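Local coordinates for uncharacterized protein ScGH5_18 (Streptomyces cattleya, PDB 7LR8) that probably hydrolyses the beta-1,4 linkage between mannose and N-acetylglucosamine in the core of N-glycans, as a family GH5 glycoside hydrolase, at residues R258-P263 with L410-I415; P64-I69 with P107-T112. The protein carries 1 engineered substitution. All coordinates share one frame; numbering follows the deposited sequence.

Interaction 1. Residues R258-P263 with L410-I415; sequences REPRRP and LAARGI
Ala-412 and Arg-413, near the end of their helix, meet Pro-260 in the loop that leads into barrel strand 264-269. The 258-263 segment brings that proline forward on a type I beta turn from Glu-259 to Arg-262, whose closing backbone bond is weak. Along 410-415, the walk begins with the helix-end bonds: Leu-410 O accepts from Ile-415 N, and Ala-411 O accepts from Gly-414 N at 3.1 Å. With the positive phi of Gly-414 (64°), this pair of bonds defines a Schellman motif, which turns the chain out of the helix just after the contact. At Ala-412 both the methyl and the carbonyl take part. Its CB lies 4.1 Å from Pro-260 CB and nearly as close to CG, so the methyl lies against the CB-CG edge of the pyrrolidine ring, while Ala-412 O approaches Pro-260 CB at 3.6 Å, a van der Waals contact. Arg-413 follows with CG, 3.9 Å from Pro-260 CB. A chi1 of -61° sets CG beside the backbone N, where it meets the proline, and the bend at chi3 separates this methylene from the guanidinium. That group is held within the C-terminal part of the chain, NH2 by Thr-398 O and NH1 by His-409 NE2, with Ile-415 CD1 lying 3.6 Å above the guanidinium plane, over its centre. Gly-414 O then accepts from Thr-357 OG1. Since the direct contacts are apolar or van der Waals and just 115 Å² is buried, with Pro-260 and Ala-412 exposed, the chemistry implies a light surface abutment of a barrel loop against the C-terminal region, one in which the arginine lends a single methylene, CG, while its charged end is engaged by its own region.

Interaction 2. Residues P64-I69 with P107-T112; sequences PNRTLI and PAWTTT. With EDO (1,2-ethanediol), chain H.
Trp-109 lays its indole against the backbone of Asn-65 and Arg-66, where the chain enters a type I beta turn (Asn-65 to Leu-68) that also holds an Asx turn, Asn-65 OD1 accepting from Thr-67 N at 2.9 Å. The face contact is CH-pi: Arg-66 CA stands 3.7 Å from the centroid of the six-membered ring, 14° off its normal. Arg-66 N and Asn-65 C cover the same face nearer the rim, and Pro-107 CB and Thr-110 CG2 lie over the opposite face, so the ring is sandwiched. At the ring's edge, in its plane, Pro-64 O comes within 3.2 Å of Trp-109 CD1. The Arg-66 side chain crosses the indole at about a right angle, its CB 3.7 Å from Trp-109 CE3; with CG anti to the backbone N (chi1 -179°), it passes CZ3 to a guanidinium turned 68° from the indole plane, whose NE salt-bridges Asp-315 of the second subunit. Trp-109 NE1 donates to Gln-63 O. Replacing the indole by an alanine's methyl is likely to leave Gln-63 O without this donor and to open a gap between the turn and Pro-107. A water donates to Pro-64 O at 3.0 Å and accepts from Ala-108 N.

The two contacts lie on opposite sides of the chain's centre, their centres about 43 Å apart, and share no helix, strand or loop. Interaction 1 is a surface contact between a barrel loop and the C-terminal region; interaction 2 is largely buried and joins two loops of the barrel domain, next to the second subunit. Their chemistry follows: 115 Å² of a proline ring packed on a methyl, a methylene and a carbonyl oxygen, against 190 Å² of indole packing on backbone and arginine methylenes, with a CH-pi contact and a water bridge. Each includes an arginine, but its charged end stays within the chain in 258-263/410-415 and reaches the second subunit in 64-69/107-112.

Interaction 1. Residues R258-P263 with L410-I415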
loop_
_atom_site.group_PDB
_atom_site.type_symbol
_atom_site.label_atom_id
_atom_site.label_comp_id
_atom_site.label_asym_id
_atom_site.label_seq_id
_atom_site.Cartn_x
_atom_site.Cartn_y
_atom_site.Cartn_z
ATOM N N ARG B 258 -23.897 10.903 27.020
ATOM C CA ARG B 258 -24.326 10.666 28.391
ATOM C C ARG B 258 -24.040 11.868 29.281
ATOM O O ARG B 258 -24.821 12.155 30.192
ATOM C CB ARG B 258 -23.647 9.408 28.952
ATOM N N GLU B 259 -22.940 12.609 29.017
ATOM C CA GLU B 259 -22.664 13.811 29.803
ATOM C C GLU B 259 -23.334 15.020 29.161
ATOM O O GLU B 259 -23.212 15.212 27.946
ATOM C CB GLU B 259 -21.165 14.063 29.919
ATOM N N PRO B 260 -24.027 15.853 29.941
ATOM C CA PRO B 260 -24.783 16.966 29.342
ATOM C C PRO B 260 -23.917 18.077 28.771
ATOM O O PRO B 260 -24.437 18.912 28.022
ATOM C CB PRO B 260 -25.643 17.478 30.508
ATOM C CG PRO B 260 -24.914 17.031 31.746
ATOM C CD PRO B 260 -24.254 15.730 31.391
ATOM N N ARG B 261 -22.626 18.137 29.107
ATOM C CA ARG B 261 -21.741 19.162 28.567
ATOM C C ARG B 261 -20.544 18.563 27.834
ATOM O O ARG B 261 -19.503 19.216 27.712
ATOM C CB ARG B 261 -21.280 20.107 29.679
ATOM C CG ARG B 261 -22.348 21.109 30.104
ATOM N N ARG B 262 -20.677 17.343 27.328
ATOM C CA ARG B 262 -19.592 16.727 26.568
ATOM C C ARG B 262 -19.256 17.603 25.364
ATOM O O ARG B 262 -20.154 17.951 24.591
ATOM C CB ARG B 262 -19.985 15.327 26.094
ATOM C CG ARG B 262 -18.966 14.670 25.144
ATOM C CD ARG B 262 -19.479 13.301 24.707
ATOM N NE ARG B 262 -18.668 12.597 23.714
ATOM C CZ ARG B 262 -17.775 11.643 23.997
ATOM N NH1 ARG B 262 -17.524 11.313 25.266
ATOM N NH2 ARG B 262 -17.121 11.029 23.010
ATOM N N PRO B 263 -18.001 18.009 25.193
ATOM C CA PRO B 263 -17.662 18.866 24.051
ATOM C C PRO B 263 -17.815 18.130 22.729
ATOM O O PRO B 263 -17.602 16.917 22.639
ATOM C CB PRO B 263 -16.195 19.236 24.304
ATOM C CG PRO B 263 -15.976 18.968 25.777
ATOM C CD PRO B 263 -16.846 17.784 26.077
ATOM N N LEU B 410 -33.521 16.688 30.601
ATOM C CA LEU B 410 -33.753 17.996 30.003
ATOM C C LEU B 410 -33.263 19.116 30.913
ATOM O O LEU B 410 -32.643 20.075 30.439
ATOM C CB LEU B 410 -35.236 18.144 29.665
ATOM C CG LEU B 410 -35.728 17.022 28.735
ATOM C CD1 LEU B 410 -37.242 16.870 28.782
ATOM C CD2 LEU B 410 -35.248 17.257 27.312
ATOM N N ALA B 411 -33.515 19.008 32.221
ATOM C CA ALA B 411 -33.043 20.036 33.148
ATOM C C ALA B 411 -31.520 20.122 33.152
ATOM O O ALA B 411 -30.951 21.220 33.231
ATOM C CB ALA B 411 -33.569 19.760 34.557
ATOM N N ALA B 412 -30.843 18.970 33.069
ATOM C CA ALA B 412 -29.387 18.955 32.998
ATOM C C ALA B 412 -28.859 19.665 31.759
ATOM O O ALA B 412 -27.718 20.136 31.768
ATOM C CB ALA B 412 -28.879 17.515 33.030
ATOM N N ARG B 413 -29.650 19.752 30.692
ATOM C CA ARG B 413 -29.252 20.484 29.502
ATOM C C ARG B 413 -29.973 21.818 29.361
ATOM O O ARG B 413 -29.774 22.511 28.358
ATOM C CB ARG B 413 -29.489 19.622 28.253
ATOM C CG ARG B 413 -28.674 18.337 28.273
ATOM C CD ARG B 413 -29.033 17.402 27.123
ATOM N NE ARG B 413 -28.770 18.024 25.828
ATOM C CZ ARG B 413 -29.256 17.582 24.671
ATOM N NH1 ARG B 413 -30.044 16.510 24.642
ATOM N NH2 ARG B 413 -28.951 18.217 23.542
ATOM N N GLY B 414 -30.789 22.201 30.338
ATOM C CA GLY B 414 -31.534 23.450 30.227
ATOM C C GLY B 414 -32.539 23.480 29.095
ATOM O O GLY B 414 -32.805 24.549 28.536
ATOM N N ILE B 415 -33.119 22.337 28.747
ATOM C CA ILE B 415 -34.086 22.254 27.660
ATOM C C ILE B 415 -35.483 22.406 28.244
ATOM O O ILE B 415 -35.884 21.635 29.123
ATOM C CB ILE B 415 -33.943 20.929 26.899
ATOM C CG1 ILE B 415 -32.614 20.902 26.153
ATOM C CG2 ILE B 415 -35.113 20.716 25.943
ATOM C CD1 ILE B 415 -32.244 19.504 25.640
#

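Interaction 2. Residues P64-I69 with P107-T112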
loop_
_atom_site.group_PDB
_atom_site.type_symbol
_atom_site.label_atom_id
_atom_site.label_comp_id
_atom_site.label_asym_id
_atom_site.label_seq_id
_atom_site.Cartn_x
_atom_site.Cartn_y
_atom_site.Cartn_z
ATOM N N PRO B 64 5.628 -0.507 8.415
ATOM C CA PRO B 64 5.645 -1.239 7.134
ATOM C C PRO B 64 5.557 -2.738 7.297
ATOM O O PRO B 64 5.249 -3.430 6.318
ATOM C CB PRO B 64 6.989 -0.836 6.516
ATOM C CG PRO B 64 7.850 -0.512 7.734
ATOM C CD PRO B 64 6.897 0.194 8.662
ATOM N N ASN B 65 5.879 -3.241 8.478
ATOM C CA ASN B 65 5.713 -4.630 8.867
ATOM C C ASN B 65 5.026 -4.620 10.221
ATOM O O ASN B 65 5.228 -3.701 11.009
ATOM C CB ASN B 65 7.079 -5.340 8.922
ATOM C CG ASN B 65 6.984 -6.761 9.411
ATOM O OD1 ASN B 65 6.876 -7.002 10.605
ATOM N ND2 ASN B 65 7.030 -7.714 8.483
ATOM N N ARG B 66 4.189 -5.626 10.493
ATOM C CA ARG B 66 3.408 -5.597 11.729
ATOM C C ARG B 66 4.283 -5.391 12.959
ATOM O O ARG B 66 3.855 -4.762 13.935
ATOM C CB ARG B 66 2.602 -6.886 11.885
ATOM C CG ARG B 66 1.734 -6.928 13.141
ATOM C CD ARG B 66 0.769 -8.111 13.137
ATOM N NE ARG B 66 1.451 -9.396 12.989
ATOM C CZ ARG B 66 1.913 -10.118 14.009
ATOM N NH1 ARG B 66 1.781 -9.672 15.253
ATOM N NH2 ARG B 66 2.511 -11.276 13.782
ATOM N N THR B 67 5.510 -5.897 12.937
ATOM C CA THR B 67 6.378 -5.764 14.096
ATOM C C THR B 67 7.580 -4.863 13.827
ATOM O O THR B 67 8.625 -4.992 14.469
ATOM C CB THR B 67 6.811 -7.136 14.609
ATOM O OG1 THR B 67 7.498 -7.892 13.596
ATOM C CG2 THR B 67 5.612 -7.914 15.158
ATOM N N LEU B 68 7.424 -3.902 12.922
ATOM C CA LEU B 68 8.413 -2.841 12.746
ATOM C C LEU B 68 7.675 -1.506 12.716
ATOM O O LEU B 68 7.052 -1.163 11.715
ATOM C CB LEU B 68 9.238 -3.045 11.480
ATOM C CG LEU B 68 10.143 -1.867 11.101
ATOM C CD1 LEU B 68 11.093 -1.503 12.224
ATOM C CD2 LEU B 68 10.919 -2.189 9.843
ATOM N N ILE B 69 7.738 -0.774 13.828
ATOM C CA ILE B 69 7.321 0.621 13.892
ATOM C C ILE B 69 8.602 1.441 13.800
ATOM O O ILE B 69 9.452 1.396 14.702
ATOM C CB ILE B 69 6.548 0.917 15.184
ATOM C CG1 ILE B 69 5.312 0.024 15.258
ATOM C CG2 ILE B 69 6.159 2.400 15.248
ATOM C CD1 ILE B 69 4.704 -0.037 16.653
ATOM N N PRO B 107 -1.283 -1.252 4.892
ATOM C CA PRO B 107 -0.003 -1.969 4.913
ATOM C C PRO B 107 -0.105 -3.295 4.173
ATOM O O PRO B 107 -1.154 -3.944 4.157
ATOM C CB PRO B 107 0.266 -2.185 6.409
ATOM C CG PRO B 107 -0.614 -1.158 7.116
ATOM C CD PRO B 107 -1.830 -1.042 6.244
ATOM N N ALA B 108 1.015 -3.705 3.573
ATOM C CA ALA B 108 1.035 -4.945 2.806
ATOM C C ALA B 108 0.658 -6.140 3.666
ATOM O O ALA B 108 0.128 -7.131 3.152
ATOM C CB ALA B 108 2.419 -5.150 2.187
ATOM N N TRP B 109 0.881 -6.045 4.975
ATOM C CA TRP B 109 0.601 -7.156 5.874
ATOM C C TRP B 109 -0.857 -7.209 6.303
ATOM O O TRP B 109 -1.203 -8.040 7.148
ATOM C CB TRP B 109 1.525 -7.092 7.087
ATOM C CG TRP B 109 1.635 -5.751 7.775
ATOM C CD1 TRP B 109 2.522 -4.751 7.481
ATOM C CD2 TRP B 109 0.881 -5.304 8.913
ATOM N NE1 TRP B 109 2.356 -3.698 8.368
ATOM C CE2 TRP B 109 1.353 -4.013 9.247
ATOM C CE3 TRP B 109 -0.140 -5.874 9.689
ATOM C CZ2 TRP B 109 0.823 -3.269 10.313
ATOM C CZ3 TRP B 109 -0.654 -5.146 10.758
ATOM C CH2 TRP B 109 -0.176 -3.850 11.055
ATOM N N THR B 110 -1.712 -6.358 5.735
ATOM C CA THR B 110 -3.151 -6.439 5.946
ATOM C C THR B 110 -3.930 -6.849 4.701
ATOM O O THR B 110 -5.157 -6.961 4.778
ATOM C CB THR B 110 -3.715 -5.093 6.452
ATOM O OG1 THR B 110 -3.668 -4.107 5.409
ATOM C CG2 THR B 110 -2.917 -4.584 7.650
ATOM N N THR B 111 -3.275 -7.056 3.555
ATOM C CA THR B 111 -3.996 -7.162 2.288
ATOM C C THR B 111 -3.568 -8.406 1.511
ATOM O O THR B 111 -2.550 -9.038 1.815
ATOM C CB THR B 111 -3.788 -5.886 1.437
ATOM O OG1 THR B 111 -4.778 -5.817 0.402
ATOM C CG2 THR B 111 -2.411 -5.872 0.813
ATOM N N THR B 112 -4.387 -8.726 0.487
ATOM C CA THR B 112 -4.294 -9.876 -0.426
ATOM C C THR B 112 -3.830 -11.150 0.271
ATOM O O THR B 112 -4.615 -11.763 1.000
ATOM C CB THR B 112 -3.407 -9.560 -1.643
ATOM O OG1 THR B 112 -2.064 -9.276 -1.253
ATOM C CG2 THR B 112 -3.954 -8.340 -2.399
HETATM C C1 EDO H . 8.474 -9.004 17.292
HETATM O O1 EDO H . 7.557 -8.630 18.320
HETATM C C2 EDO H . 9.135 -7.724 16.875
HETATM O O2 EDO H . 8.070 -6.811 17.125
HETATM O O HOH W 1 3.401 -2.288 4.269
#